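Local coordinates for protein CytC3 (PDB 3GJA) that probably halogenates an unactivated carbon of a carrier-bound amino acid in antibiotic biosynthesis, as a nonheme iron, 2-oxoglutarate-dependent halogenase of the cupin clan, at residues Phe10-Glu15 with Gly24-Val29; Ala78-Ile81 with Glu85-Asp88; Ala121-Ala124 with Lys129-Ile132. All coordinates share one frame; numbering follows the deposited sequence.

Contact 1: residues Phe10-Glu15 with Gly24-Val29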
loop_
_atom_site.group_PDB
_atom_site.type_symbol
_atom_site.label_atom_id
_atom_site.label_comp_id
_atom_site.label_asym_id
_atom_site.label_seq_id
_atom_site.Cartn_x
_atom_site.Cartn_y
_atom_site.Cartn_z
ATOM N N PHE A 10 8.147 5.476 -16.212
ATOM C CA PHE A 10 8.543 4.336 -15.387
ATOM C C PHE A 10 7.687 3.096 -15.622
ATOM O O PHE A 10 7.611 2.207 -14.776
ATOM C CB PHE A 10 8.523 4.731 -13.911
ATOM C CG PHE A 10 9.572 5.738 -13.552
ATOM C CD1 PHE A 10 10.897 5.350 -13.384
ATOM C CD2 PHE A 10 9.250 7.084 -13.432
ATOM C CE1 PHE A 10 11.887 6.291 -13.104
ATOM C CE2 PHE A 10 10.231 8.032 -13.156
ATOM C CZ PHE A 10 11.550 7.634 -12.992
ATOM N N THR A 11 7.052 3.043 -16.785
ATOM C CA THR A 11 6.212 1.918 -17.168
ATOM C C THR A 11 7.053 0.647 -17.196
ATOM O O THR A 11 8.222 0.685 -17.558
ATOM C CB THR A 11 5.618 2.135 -18.576
ATOM O OG1 THR A 11 4.849 3.342 -18.588
ATOM C CG2 THR A 11 4.727 0.964 -18.971
ATOM N N PHE A 12 6.467 -0.478 -16.807
ATOM C CA PHE A 12 7.205 -1.734 -16.835
ATOM C C PHE A 12 7.344 -2.225 -18.270
ATOM O O PHE A 12 6.519 -1.920 -19.128
ATOM C CB PHE A 12 6.484 -2.815 -16.030
ATOM C CG PHE A 12 6.757 -2.769 -14.558
ATOM C CD1 PHE A 12 8.063 -2.704 -14.080
ATOM C CD2 PHE A 12 5.709 -2.848 -13.647
ATOM C CE1 PHE A 12 8.325 -2.723 -12.713
ATOM C CE2 PHE A 12 5.956 -2.868 -12.276
ATOM C CZ PHE A 12 7.268 -2.805 -11.807
ATOM N N SER A 13 8.395 -2.993 -18.521
ATOM C CA SER A 13 8.627 -3.554 -19.839
ATOM C C SER A 13 7.676 -4.737 -19.963
ATOM O O SER A 13 7.133 -5.206 -18.964
ATOM C CB SER A 13 10.064 -4.054 -19.950
ATOM O OG SER A 13 10.262 -5.190 -19.125
ATOM N N PRO A 14 7.455 -5.237 -21.186
ATOM C CA PRO A 14 6.549 -6.379 -21.338
ATOM C C PRO A 14 7.036 -7.598 -20.551
ATOM O O PRO A 14 6.234 -8.388 -20.052
ATOM C CB PRO A 14 6.542 -6.613 -22.848
ATOM C CG PRO A 14 7.893 -6.108 -23.276
ATOM C CD PRO A 14 8.019 -4.837 -22.486
ATOM N N GLU A 15 8.353 -7.737 -20.436
ATOM C CA GLU A 15 8.945 -8.852 -19.707
ATOM C C GLU A 15 8.659 -8.743 -18.208
ATOM O O GLU A 15 8.238 -9.708 -17.565
ATOM C CB GLU A 15 10.458 -8.886 -19.925
ATOM C CG GLU A 15 11.141 -10.067 -19.251
ATOM C CD GLU A 15 12.655 -10.032 -19.382
ATOM O OE1 GLU A 15 13.155 -9.919 -20.524
ATOM O OE2 GLU A 15 13.347 -10.128 -18.341
ATOM N N GLY A 24 3.261 -12.723 -8.897
ATOM C CA GLY A 24 2.334 -12.033 -8.021
ATOM C C GLY A 24 3.030 -10.871 -7.333
ATOM O O GLY A 24 2.439 -10.176 -6.511
ATOM N N TYR A 25 4.301 -10.669 -7.661
ATOM C CA TYR A 25 5.071 -9.573 -7.088
ATOM C C TYR A 25 6.251 -9.262 -7.990
ATOM O O TYR A 25 6.529 -9.987 -8.944
ATOM C CB TYR A 25 5.616 -9.935 -5.704
ATOM C CG TYR A 25 6.645 -11.039 -5.746
ATOM C CD1 TYR A 25 6.255 -12.376 -5.757
ATOM C CD2 TYR A 25 8.009 -10.749 -5.832
ATOM C CE1 TYR A 25 7.187 -13.395 -5.857
ATOM C CE2 TYR A 25 8.954 -11.768 -5.935
ATOM C CZ TYR A 25 8.532 -13.088 -5.948
ATOM O OH TYR A 25 9.443 -14.110 -6.067
ATOM N N ILE A 26 6.939 -8.174 -7.681
ATOM C CA ILE A 26 8.107 -7.779 -8.436
ATOM C C ILE A 26 8.853 -6.765 -7.607
ATOM O O ILE A 26 8.261 -5.851 -7.039
ATOM C CB ILE A 26 7.753 -7.161 -9.823
ATOM C CG1 ILE A 26 9.042 -6.873 -10.596
ATOM C CG2 ILE A 26 6.971 -5.870 -9.655
ATOM C CD1 ILE A 26 8.807 -6.322 -11.979
ATOM N N GLY A 27 10.161 -6.951 -7.526
ATOM C CA GLY A 27 10.985 -6.049 -6.758
ATOM C C GLY A 27 12.347 -6.681 -6.584
ATOM O O GLY A 27 12.522 -7.869 -6.866
ATOM N N PRO A 28 13.333 -5.911 -6.117
ATOM C CA PRO A 28 13.153 -4.495 -5.772
ATOM C C PRO A 28 13.069 -3.523 -6.954
ATOM O O PRO A 28 13.613 -3.780 -8.027
ATOM C CB PRO A 28 14.365 -4.206 -4.890
ATOM C CG PRO A 28 15.414 -5.109 -5.459
ATOM C CD PRO A 28 14.657 -6.397 -5.684
ATOM N N VAL A 29 12.366 -2.413 -6.747
ATOM C CA VAL A 29 12.246 -1.356 -7.752
ATOM C C VAL A 29 12.572 -0.071 -6.996
ATOM O O VAL A 29 12.079 0.147 -5.884
ATOM C CB VAL A 29 10.823 -1.245 -8.361
ATOM C CG1 VAL A 29 10.520 -2.470 -9.209
ATOM C CG2 VAL A 29 9.792 -1.084 -7.264
#
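Phe-12 and Ile-26 send their side chains at each other from opposite directions, and the side chains of Phe-12 and Val-29 cross at about a right angle. The leading methyl is Ile-26 CD1, which lies 3.7 Å from Phe-12 CE1. From the ring centroid this methyl stands 4.1 Å away and 30° off the normal, so the contact is an off-centre CH-pi interaction. The Ile-26 chain is fully extended, with CG1 anti to the backbone N (chi1 -176°), and this carries CD1 across to the ring. Its second branch also takes part, Ile-26 CG2 lying 3.8 Å from Phe-12 CZ. Val-29 presents CG1 to the edge of the ring, near its plane, 4.1 Å from Phe-12 CE1.

The backbones stay well apart: the nearest pair, Phe-12 CA and Ile-26 CA, is 10.4 Å apart, so side chains alone span the gap. Phe-12 precedes helix 14-23, which Ser-13 starts as N-cap; Ser-13 N is in turn bonded to Glu-16 OE1, a pattern consistent with a capping box. The chain leaves that helix at Gly-24, whose phi is positive, and enters strand 25-30, an outermost strand of the main antiparallel sheet. Ile-233 of the adjoining strand 230-235 touches both Phe-12 and Ile-26, and Leu-93 of helix 84-94 also packs on the phenyl group.

No hydrogen bond links the two segments. All three touching residues are buried, which implies that the link between arm and strand rests on apolar burial and the off-centre CH-pi contact, whereas polar anchors of the arm, such as Phe-12 N to Ser-92 OG, lie on helix 84-94.

Contact 2: residues Ala78-Ile81 with Glu85-Asp88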
loop_
_atom_site.group_PDB
_atom_site.type_symbol
_atom_site.label_atom_id
_atom_site.label_comp_id
_atom_site.label_asym_id
_atom_site.label_seq_id
_atom_site.Cartn_x
_atom_site.Cartn_y
_atom_site.Cartn_z
ATOM N N ALA A 78 1.861 12.520 0.745
ATOM C CA ALA A 78 0.924 12.813 -0.340
ATOM C C ALA A 78 1.696 12.664 -1.648
ATOM O O ALA A 78 1.199 12.094 -2.622
ATOM C CB ALA A 78 0.380 14.237 -0.210
ATOM N N GLU A 79 2.924 13.166 -1.655
ATOM C CA GLU A 79 3.766 13.083 -2.836
ATOM C C GLU A 79 4.206 11.646 -3.105
ATOM O O GLU A 79 4.255 11.207 -4.255
ATOM C CB GLU A 79 5.004 13.960 -2.664
ATOM C CG GLU A 79 5.934 13.906 -3.857
ATOM C CD GLU A 79 7.262 14.569 -3.591
ATOM O OE1 GLU A 79 7.411 15.194 -2.523
ATOM O OE2 GLU A 79 8.157 14.465 -4.454
ATOM N N HIS A 80 4.532 10.914 -2.040
ATOM C CA HIS A 80 4.978 9.532 -2.189
ATOM C C HIS A 80 3.991 8.684 -2.985
ATOM O O HIS A 80 4.382 8.004 -3.926
ATOM C CB HIS A 80 5.211 8.885 -0.816
ATOM C CG HIS A 80 6.045 7.640 -0.873
ATOM N ND1 HIS A 80 7.424 7.669 -0.843
ATOM C CD2 HIS A 80 5.700 6.338 -1.017
ATOM C CE1 HIS A 80 7.890 6.439 -0.969
ATOM N NE2 HIS A 80 6.865 5.612 -1.077
ATOM N N ILE A 81 2.710 8.728 -2.627
ATOM C CA ILE A 81 1.728 7.908 -3.341
ATOM C C ILE A 81 1.473 8.373 -4.777
ATOM O O ILE A 81 0.947 7.614 -5.593
ATOM C CB ILE A 81 0.379 7.807 -2.549
ATOM C CG1 ILE A 81 -0.255 9.187 -2.356
ATOM C CG2 ILE A 81 0.626 7.170 -1.185
ATOM C CD1 ILE A 81 -1.286 9.538 -3.409
ATOM N N GLU A 85 7.474 6.985 -10.260
ATOM C CA GLU A 85 8.219 5.748 -10.057
ATOM C C GLU A 85 7.307 4.653 -9.507
ATOM O O GLU A 85 7.576 3.463 -9.677
ATOM C CB GLU A 85 9.402 5.985 -9.115
ATOM C CG GLU A 85 10.435 6.956 -9.678
ATOM C CD GLU A 85 10.135 8.415 -9.359
ATOM O OE1 GLU A 85 8.955 8.781 -9.184
ATOM O OE2 GLU A 85 11.094 9.206 -9.293
ATOM N N ILE A 86 6.226 5.054 -8.846
ATOM C CA ILE A 86 5.278 4.081 -8.328
ATOM C C ILE A 86 4.096 3.942 -9.281
ATOM O O ILE A 86 3.805 2.849 -9.772
ATOM C CB ILE A 86 4.746 4.478 -6.935
ATOM C CG1 ILE A 86 5.848 4.317 -5.885
ATOM C CG2 ILE A 86 3.556 3.602 -6.560
ATOM C CD1 ILE A 86 5.417 4.717 -4.475
ATOM N N VAL A 87 3.430 5.063 -9.544
ATOM C CA VAL A 87 2.258 5.106 -10.411
ATOM C C VAL A 87 2.451 4.549 -11.823
ATOM O O VAL A 87 1.605 3.804 -12.313
ATOM C CB VAL A 87 1.712 6.547 -10.491
ATOM C CG1 VAL A 87 0.618 6.638 -11.540
ATOM C CG2 VAL A 87 1.173 6.960 -9.131
ATOM N N ASP A 88 3.545 4.898 -12.491
ATOM C CA ASP A 88 3.752 4.362 -13.833
ATOM C C ASP A 88 3.886 2.841 -13.788
ATOM O O ASP A 88 3.430 2.143 -14.694
ATOM C CB ASP A 88 5.008 4.946 -14.492
ATOM C CG ASP A 88 4.887 6.429 -14.789
ATOM O OD1 ASP A 88 3.752 6.948 -14.818
ATOM O OD2 ASP A 88 5.940 7.068 -15.006
#
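The imidazole of His-80 meets Ile-86 CD1 obliquely, the methyl lying 3.8 Å from His-80 NE2 and equally far from His-80 CD2. Around the same ring, Phe-153 packs in an edge-to-face stack and Phe-256 meets it with the planes at about 80°, while the buried His-80 NE2 is hydrogen-bonded to Thr-151 OG1, a bond that ties the ring to the sheet. The CB of His-80 points away from segment 85-88, yet with CG anti to the backbone N (chi1 -163°) the ring reaches the isoleucine, the two side chains crossing at about a right angle.

Backbone oxygens complete the interface: Ile-86 CD1 also rests 3.5 Å from His-80 O, and Val-87 CG2 lies 3.6 Å from Ile-81 O. These are van der Waals contacts, methyl against carbonyl, and no hydrogen bond crosses between the segments. The segments belong to consecutive helices, 75-82 and 84-94, laid against the main antiparallel sheet of the cupin fold. The evidence is in their outer partners: Ile-81, pointing away from segment 85-88, packs on Ala-258 and Cys-100, while Ile-86 touches Tyr-260 and Val-87 touches Leu-98.

At the junction between the helices, Arg-83 bridges the two segments by charge, its NH2 forming a salt bridge with Glu-79 OE2 and its NH1 another with Glu-85 OE2.

Contact 3: residues Ala121-Ala124 with Lys129-Ile132. With ACT (acetate ion), chain C.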
loop_
_atom_site.group_PDB
_atom_site.type_symbol
_atom_site.label_atom_id
_atom_site.label_comp_id
_atom_site.label_asym_id
_atom_site.label_seq_id
_atom_site.Cartn_x
_atom_site.Cartn_y
_atom_site.Cartn_z
ATOM N N ALA A 121 -5.998 -10.877 3.274
ATOM C CA ALA A 121 -7.257 -10.514 2.628
ATOM C C ALA A 121 -7.525 -9.021 2.825
ATOM O O ALA A 121 -6.865 -8.373 3.637
ATOM C CB ALA A 121 -8.395 -11.332 3.224
ATOM N N THR A 122 -8.485 -8.471 2.089
ATOM C CA THR A 122 -8.789 -7.051 2.220
ATOM C C THR A 122 -10.053 -6.761 3.027
ATOM O O THR A 122 -10.620 -5.666 2.939
ATOM C CB THR A 122 -8.914 -6.376 0.847
ATOM O OG1 THR A 122 -9.781 -7.144 0.007
ATOM C CG2 THR A 122 -7.546 -6.248 0.195
ATOM N N PHE A 123 -10.492 -7.742 3.810
ATOM C CA PHE A 123 -11.673 -7.565 4.643
ATOM C C PHE A 123 -11.277 -6.745 5.862
ATOM O O PHE A 123 -10.120 -6.772 6.289
ATOM C CB PHE A 123 -12.211 -8.917 5.115
ATOM C CG PHE A 123 -12.701 -9.801 4.004
ATOM C CD1 PHE A 123 -13.854 -9.478 3.295
ATOM C CD2 PHE A 123 -12.006 -10.960 3.662
ATOM C CE1 PHE A 123 -14.308 -10.296 2.256
ATOM C CE2 PHE A 123 -12.448 -11.780 2.629
ATOM C CZ PHE A 123 -13.601 -11.447 1.923
ATOM N N ALA A 124 -12.239 -6.018 6.416
ATOM C CA ALA A 124 -12.010 -5.213 7.607
ATOM C C ALA A 124 -12.029 -6.175 8.795
ATOM O O ALA A 124 -12.953 -6.981 8.939
ATOM C CB ALA A 124 -13.115 -4.174 7.756
ATOM N N LYS A 129 -16.217 -7.011 6.802
ATOM C CA LYS A 129 -16.740 -6.440 5.557
ATOM C C LYS A 129 -15.641 -6.284 4.516
ATOM O O LYS A 129 -14.497 -5.971 4.852
ATOM C CB LYS A 129 -17.345 -5.056 5.802
ATOM C CG LYS A 129 -18.614 -5.026 6.628
ATOM C CD LYS A 129 -19.102 -3.590 6.757
ATOM C CE LYS A 129 -20.322 -3.483 7.649
ATOM N NZ LYS A 129 -20.786 -2.070 7.741
ATOM N N PRO A 130 -15.972 -6.498 3.234
ATOM C CA PRO A 130 -14.952 -6.352 2.196
ATOM C C PRO A 130 -14.738 -4.860 1.972
ATOM O O PRO A 130 -15.694 -4.120 1.736
ATOM C CB PRO A 130 -15.587 -7.045 0.999
ATOM C CG PRO A 130 -17.024 -6.688 1.164
ATOM C CD PRO A 130 -17.258 -6.916 2.649
ATOM N N GLN A 131 -13.490 -4.414 2.063
ATOM C CA GLN A 131 -13.186 -2.999 1.879
ATOM C C GLN A 131 -12.950 -2.706 0.407
ATOM O O GLN A 131 -12.954 -1.552 -0.018
ATOM C CB GLN A 131 -11.949 -2.620 2.701
ATOM C CG GLN A 131 -12.044 -3.018 4.170
ATOM C CD GLN A 131 -10.770 -2.737 4.956
ATOM O OE1 GLN A 131 -10.647 -1.709 5.615
ATOM N NE2 GLN A 131 -9.815 -3.654 4.879
ATOM N N ILE A 132 -12.771 -3.769 -0.370
ATOM C CA ILE A 132 -12.503 -3.659 -1.796
ATOM C C ILE A 132 -13.391 -4.610 -2.596
ATOM O O ILE A 132 -13.477 -5.799 -2.284
ATOM C CB ILE A 132 -11.015 -4.001 -2.086
ATOM C CG1 ILE A 132 -10.105 -2.905 -1.518
ATOM C CG2 ILE A 132 -10.796 -4.206 -3.578
ATOM C CD1 ILE A 132 -10.277 -1.537 -2.175
HETATM C C ACT C . -8.630 -3.470 8.098
HETATM O O ACT C . -7.862 -3.387 6.993
HETATM O OXT ACT C . -8.760 -4.533 8.668
HETATM C CH3 ACT C . -9.328 -2.243 8.626
HETATM O O HOH W 1 -12.568 -6.552 0.176
#
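Segments 121-124 and 129-132 run antiparallel through a single beta bridge, Phe-123 opposite Pro-130, their CA atoms 4.3 Å apart. It is a non-hydrogen-bonded pair, so the proline's lack of an N-H costs nothing there. The flanking bonds are Ala-124 N to Lys-129 O (2.7 Å, 164° at the hydrogen) and the longer Gln-131 N to Thr-122 O (3.3 Å).

Thr-122 O is gripped twice, because Gln-131 NE2 also donates to it at 2.9 Å. The two donors reach it from opposite faces of the carbonyl plane, NE2 standing 64° out of that plane, although the oxygen lies nearly in the plane of the Gln-131 amide. With Gln-131 CG anti to the carbonyl carbon (chi1 -53°) and the chain extended beyond it, NE2 also reaches acetate O (2.9 Å), while OE1 accepts from Arg-102 NH2, so the amide's rotation is fixed. With an alanine here this joint is gone, which would probably leave Arg-102 NH2 without this acceptor and the loop less firmly pinned at Thr-122 O.

On the outer side, Phe-123 CE1 lies 3.7 Å from Pro-130 CB. Inside, a water donates to Thr-122 OG1 (2.9 Å) and accepts from Ile-132 N; Ile-144 O is also bonded to the hydroxyl.

Lys-62, Arg-102 and His-125 N also hold the acetate, probably a crystallisation component. The hairpin-like loop follows a His-Gln-Ala sequence, consistent with the His-x-Ala/Gly iron-site motif of nonheme iron halogenases.

Overall arrangement
Contacts 1 and 2 are neighbours, centres 15 Å apart, and meet directly: Phe-10 N lies 3.0 Å from Asp-88 OD2, a probable hydrogen bond, and the Phe-10 ring packs on Glu-85. Helix 84-94 serves both, contributing segment 85-88 to contact 2 and covering Phe-12 of contact 1. Both are buried and have no hydrogen bond between their segments; contact 1 is wholly apolar, whereas in contact 2 methyls meet an imidazole and backbone carbonyls. Contact 3 differs: it is only partly buried, pairs two loop segments through backbone and amide bonds, and involves a water and an anion. It lies across the chain's centre from contact 2, about 14 Å away at the nearest atoms, and touches neither other contact.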